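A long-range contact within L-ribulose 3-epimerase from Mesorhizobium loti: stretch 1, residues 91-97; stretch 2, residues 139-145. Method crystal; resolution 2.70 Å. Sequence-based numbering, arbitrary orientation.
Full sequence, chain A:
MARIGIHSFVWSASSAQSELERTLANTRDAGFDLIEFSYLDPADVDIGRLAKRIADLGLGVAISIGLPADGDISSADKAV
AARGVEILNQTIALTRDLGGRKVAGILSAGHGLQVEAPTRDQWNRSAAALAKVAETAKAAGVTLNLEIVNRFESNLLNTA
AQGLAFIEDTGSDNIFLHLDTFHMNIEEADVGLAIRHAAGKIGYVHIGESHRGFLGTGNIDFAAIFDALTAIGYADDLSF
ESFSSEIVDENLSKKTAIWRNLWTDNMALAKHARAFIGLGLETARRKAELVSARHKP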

ATOM      1  N   THR A  91      41.011   1.892  -3.355  1.00 47.59           N
ATOM      2  CA  THR A  91      39.846   1.403  -2.610  1.00 45.36           C
ATOM      3  C   THR A  91      39.760  -0.127  -2.601  1.00 42.00           C
ATOM      4  O   THR A  91      39.369  -0.733  -1.598  1.00 36.26           O
ATOM      5  CB  THR A  91      38.534   1.997  -3.175  1.00 46.15           C
ATOM      6  OG1 THR A  91      38.676   3.416  -3.319  1.00 48.47           O
ATOM      7  CG2 THR A  91      37.346   1.700  -2.249  1.00 45.19           C
ATOM      8  N   ILE A  92      40.123  -0.733  -3.730  1.00 42.13           N
ATOM      9  CA  ILE A  92      40.172  -2.188  -3.847  1.00 41.41           C
ATOM     10  C   ILE A  92      41.179  -2.769  -2.846  1.00 43.72           C
ATOM     11  O   ILE A  92      40.811  -3.590  -1.990  1.00 45.14           O
ATOM     12  CB  ILE A  92      40.493  -2.624  -5.284  1.00 39.33           C
ATOM     13  CG1 ILE A  92      39.323  -2.271  -6.207  1.00 37.90           C
ATOM     14  CG2 ILE A  92      40.794  -4.113  -5.329  1.00 40.03           C
ATOM     15  CD1 ILE A  92      39.586  -2.510  -7.678  1.00 38.35           C
ATOM     16  N   ALA A  93      42.429  -2.312  -2.933  1.00 43.49           N
ATOM     17  CA  ALA A  93      43.485  -2.745  -2.019  1.00 43.85           C
ATOM     18  C   ALA A  93      43.109  -2.515  -0.554  1.00 45.34           C
ATOM     19  O   ALA A  93      43.437  -3.334   0.316  1.00 47.06           O
ATOM     20  CB  ALA A  93      44.804  -2.064  -2.356  1.00 43.54           C
ATOM     21  N   LEU A  94      42.412  -1.416  -0.275  1.00 44.77           N
ATOM     22  CA  LEU A  94      41.874  -1.212   1.070  1.00 45.85           C
ATOM     23  C   LEU A  94      40.902  -2.337   1.481  1.00 45.74           C
ATOM     24  O   LEU A  94      41.060  -2.934   2.546  1.00 47.29           O
ATOM     25  CB  LEU A  94      41.219   0.167   1.201  1.00 45.28           C
ATOM     26  CG  LEU A  94      40.616   0.499   2.571  1.00 46.20           C
ATOM     27  CD1 LEU A  94      41.700   0.762   3.605  1.00 48.37           C
ATOM     28  CD2 LEU A  94      39.687   1.697   2.477  1.00 48.88           C
ATOM     29  N   THR A  95      39.915  -2.624   0.630  1.00 46.80           N
ATOM     30  CA  THR A  95      38.907  -3.665   0.894  1.00 49.04           C
ATOM     31  C   THR A  95      39.594  -5.011   1.132  1.00 50.17           C
ATOM     32  O   THR A  95      39.381  -5.660   2.166  1.00 48.51           O
ATOM     33  CB  THR A  95      37.899  -3.792  -0.279  1.00 49.84           C
ATOM     34  OG1 THR A  95      37.286  -2.521  -0.531  1.00 49.19           O
ATOM     35  CG2 THR A  95      36.817  -4.832   0.019  1.00 47.23           C
ATOM     36  N   ARG A  96      40.424  -5.400   0.162  1.00 50.97           N
ATOM     37  CA  ARG A  96      41.216  -6.627   0.214  1.00 51.47           C
ATOM     38  C   ARG A  96      41.979  -6.768   1.531  1.00 49.93           C
ATOM     39  O   ARG A  96      41.870  -7.794   2.197  1.00 49.04           O
ATOM     40  CB  ARG A  96      42.171  -6.686  -0.981  1.00 52.31           C
ATOM     41  CG  ARG A  96      43.041  -7.933  -1.053  1.00 54.42           C
ATOM     42  CD  ARG A  96      44.328  -7.633  -1.804  1.00 55.46           C
ATOM     43  NE  ARG A  96      45.108  -6.613  -1.101  1.00 54.55           N
ATOM     44  CZ  ARG A  96      45.871  -5.698  -1.692  1.00 55.02           C
ATOM     45  NH1 ARG A  96      45.981  -5.656  -3.019  1.00 54.50           N
ATOM     46  NH2 ARG A  96      46.521  -4.816  -0.943  1.00 54.58           N
ATOM     47  N   ASP A  97      42.721  -5.730   1.915  1.00 49.89           N
ATOM     48  CA  ASP A  97      43.556  -5.796   3.116  1.00 50.62           C
ATOM     49  C   ASP A  97      42.735  -5.806   4.392  1.00 50.66           C
ATOM     50  O   ASP A  97      43.200  -6.259   5.442  1.00 52.24           O
ATOM     51  CB  ASP A  97      44.581  -4.661   3.142  1.00 52.82           C
ATOM     52  CG  ASP A  97      45.695  -4.852   2.118  1.00 55.73           C
ATOM     53  OD1 ASP A  97      46.482  -3.904   1.911  1.00 58.31           O
ATOM     54  OD2 ASP A  97      45.789  -5.946   1.517  1.00 56.76           O
ATOM     55  N   ALA A 139      41.269 -10.180  -9.221  1.00 41.71           N
ATOM     56  CA  ALA A 139      42.584 -10.576  -8.710  1.00 41.09           C
ATOM     57  C   ALA A 139      42.718 -10.336  -7.211  1.00 42.73           C
ATOM     58  O   ALA A 139      43.326 -11.148  -6.503  1.00 44.85           O
ATOM     59  CB  ALA A 139      43.694  -9.872  -9.471  1.00 37.33           C
ATOM     60  N   ALA A 140      42.132  -9.247  -6.717  1.00 42.01           N
ATOM     61  CA  ALA A 140      42.195  -8.952  -5.287  1.00 41.91           C
ATOM     62  C   ALA A 140      41.149  -9.705  -4.456  1.00 41.65           C
ATOM     63  O   ALA A 140      41.108  -9.577  -3.231  1.00 41.01           O
ATOM     64  CB  ALA A 140      42.111  -7.454  -5.050  1.00 43.81           C
ATOM     65  N   GLY A 141      40.318 -10.504  -5.124  1.00 44.31           N
ATOM     66  CA  GLY A 141      39.265 -11.286  -4.457  1.00 42.77           C
ATOM     67  C   GLY A 141      38.083 -10.438  -4.015  1.00 42.45           C
ATOM     68  O   GLY A 141      37.553 -10.628  -2.914  1.00 41.80           O
ATOM     69  N   VAL A 142      37.690  -9.485  -4.865  1.00 41.59           N
ATOM     70  CA  VAL A 142      36.598  -8.552  -4.558  1.00 41.00           C
ATOM     71  C   VAL A 142      35.712  -8.242  -5.762  1.00 40.46           C
ATOM     72  O   VAL A 142      36.175  -8.154  -6.898  1.00 39.32           O
ATOM     73  CB  VAL A 142      37.076  -7.214  -3.915  1.00 41.10           C
ATOM     74  CG1 VAL A 142      37.841  -7.453  -2.614  1.00 41.27           C
ATOM     75  CG2 VAL A 142      37.874  -6.367  -4.894  1.00 39.67           C
ATOM     76  N   THR A 143      34.427  -8.065  -5.492  1.00 41.02           N
ATOM     77  CA  THR A 143      33.452  -7.730  -6.535  1.00 39.92           C
ATOM     78  C   THR A 143      33.268  -6.214  -6.634  1.00 36.92           C
ATOM     79  O   THR A 143      33.470  -5.500  -5.652  1.00 37.33           O
ATOM     80  CB  THR A 143      32.103  -8.373  -6.198  1.00 41.17           C
ATOM     81  OG1 THR A 143      31.746  -8.031  -4.847  1.00 41.88           O
ATOM     82  CG2 THR A 143      32.204  -9.889  -6.314  1.00 40.20           C
ATOM     83  N   LEU A 144      32.922  -5.721  -7.817  1.00 34.48           N
ATOM     84  CA  LEU A 144      32.507  -4.322  -7.963  1.00 33.67           C
ATOM     85  C   LEU A 144      30.975  -4.229  -8.063  1.00 34.48           C
ATOM     86  O   LEU A 144      30.356  -4.803  -8.971  1.00 33.99           O
ATOM     87  CB  LEU A 144      33.144  -3.653  -9.190  1.00 31.70           C
ATOM     88  CG  LEU A 144      34.649  -3.396  -9.404  1.00 30.24           C
ATOM     89  CD1 LEU A 144      34.849  -2.596 -10.687  1.00 28.23           C
ATOM     90  CD2 LEU A 144      35.348  -2.711  -8.233  1.00 28.80           C
ATOM     91  N   ASN A 145      30.369  -3.506  -7.128  1.00 34.50           N
ATOM     92  CA  ASN A 145      28.925  -3.295  -7.145  1.00 33.62           C
ATOM     93  C   ASN A 145      28.591  -1.837  -7.391  1.00 31.66           C
ATOM     94  O   ASN A 145      28.839  -0.976  -6.546  1.00 31.10           O
ATOM     95  CB  ASN A 145      28.290  -3.792  -5.849  1.00 36.05           C
ATOM     96  CG  ASN A 145      28.883  -5.105  -5.391  1.00 37.81           C
ATOM     97  OD1 ASN A 145      30.007  -5.139  -4.886  1.00 40.04           O
ATOM     98  ND2 ASN A 145      28.140  -6.197  -5.580  1.00 36.86           N
TER

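This is a small apolar packing contact, in which one face of a helix rests against the turn and strand start that follow another helix, with no hydrogen bond crossing between the stretches and 267 Å² buried in total.

Ile92 is the hub. Its CG2 lies 3.6 Å from Ala140 CB and 3.7 Å from Val142 CG2, both van der Waals distances, while its CD1 approaches CD2 of Leu144 at 4.3 Å, a looser contact. Although CA-to-CB of Ile92 points sideways, the m,t rotamer (chi1 -68°, chi2 173°) places CD1 within reach of Leu144 CD2, and the beta-branch leaves CG2 for Ala140 and Val142. Leu144 also starts sideways, but its m,t side chain brings its end nearer.

One helical turn further on, Thr95 and Arg96 point toward the second stretch. Thr95 CG2 meets Val142 CG1 at 3.9 Å. Its hydroxyl is accommodated within the helix: OG1 donates to Thr91 O at 2.9 Å, so a buried threonine can offer its methyl to the contact with its polar group satisfied. Val142, also beta-branched and with CB directed toward the helix, uses CG2 against Ile92 and CG1 against Thr95.

The closest CA pair is Arg96 and Ala140, at 6.1 Å. The small methyl of Ala140 suits this close approach: Arg96 CD is 3.9 Å from Ala140 CB, and Arg96 CG is 3.3 Å from Ala140 O. The aliphatic part of Arg96 thus makes the contact, while its guanidinium forms a salt bridge with Asp97, NE to OD2 at 2.8 Å, supported by NH2 to OD1 at 3.0 Å.

Gly141 touches nothing across the interface. Its phi of 75°, readily adopted by glycine, belongs to a Schellman motif ending the preceding helix, and the chain then leads through Val142 into the strand.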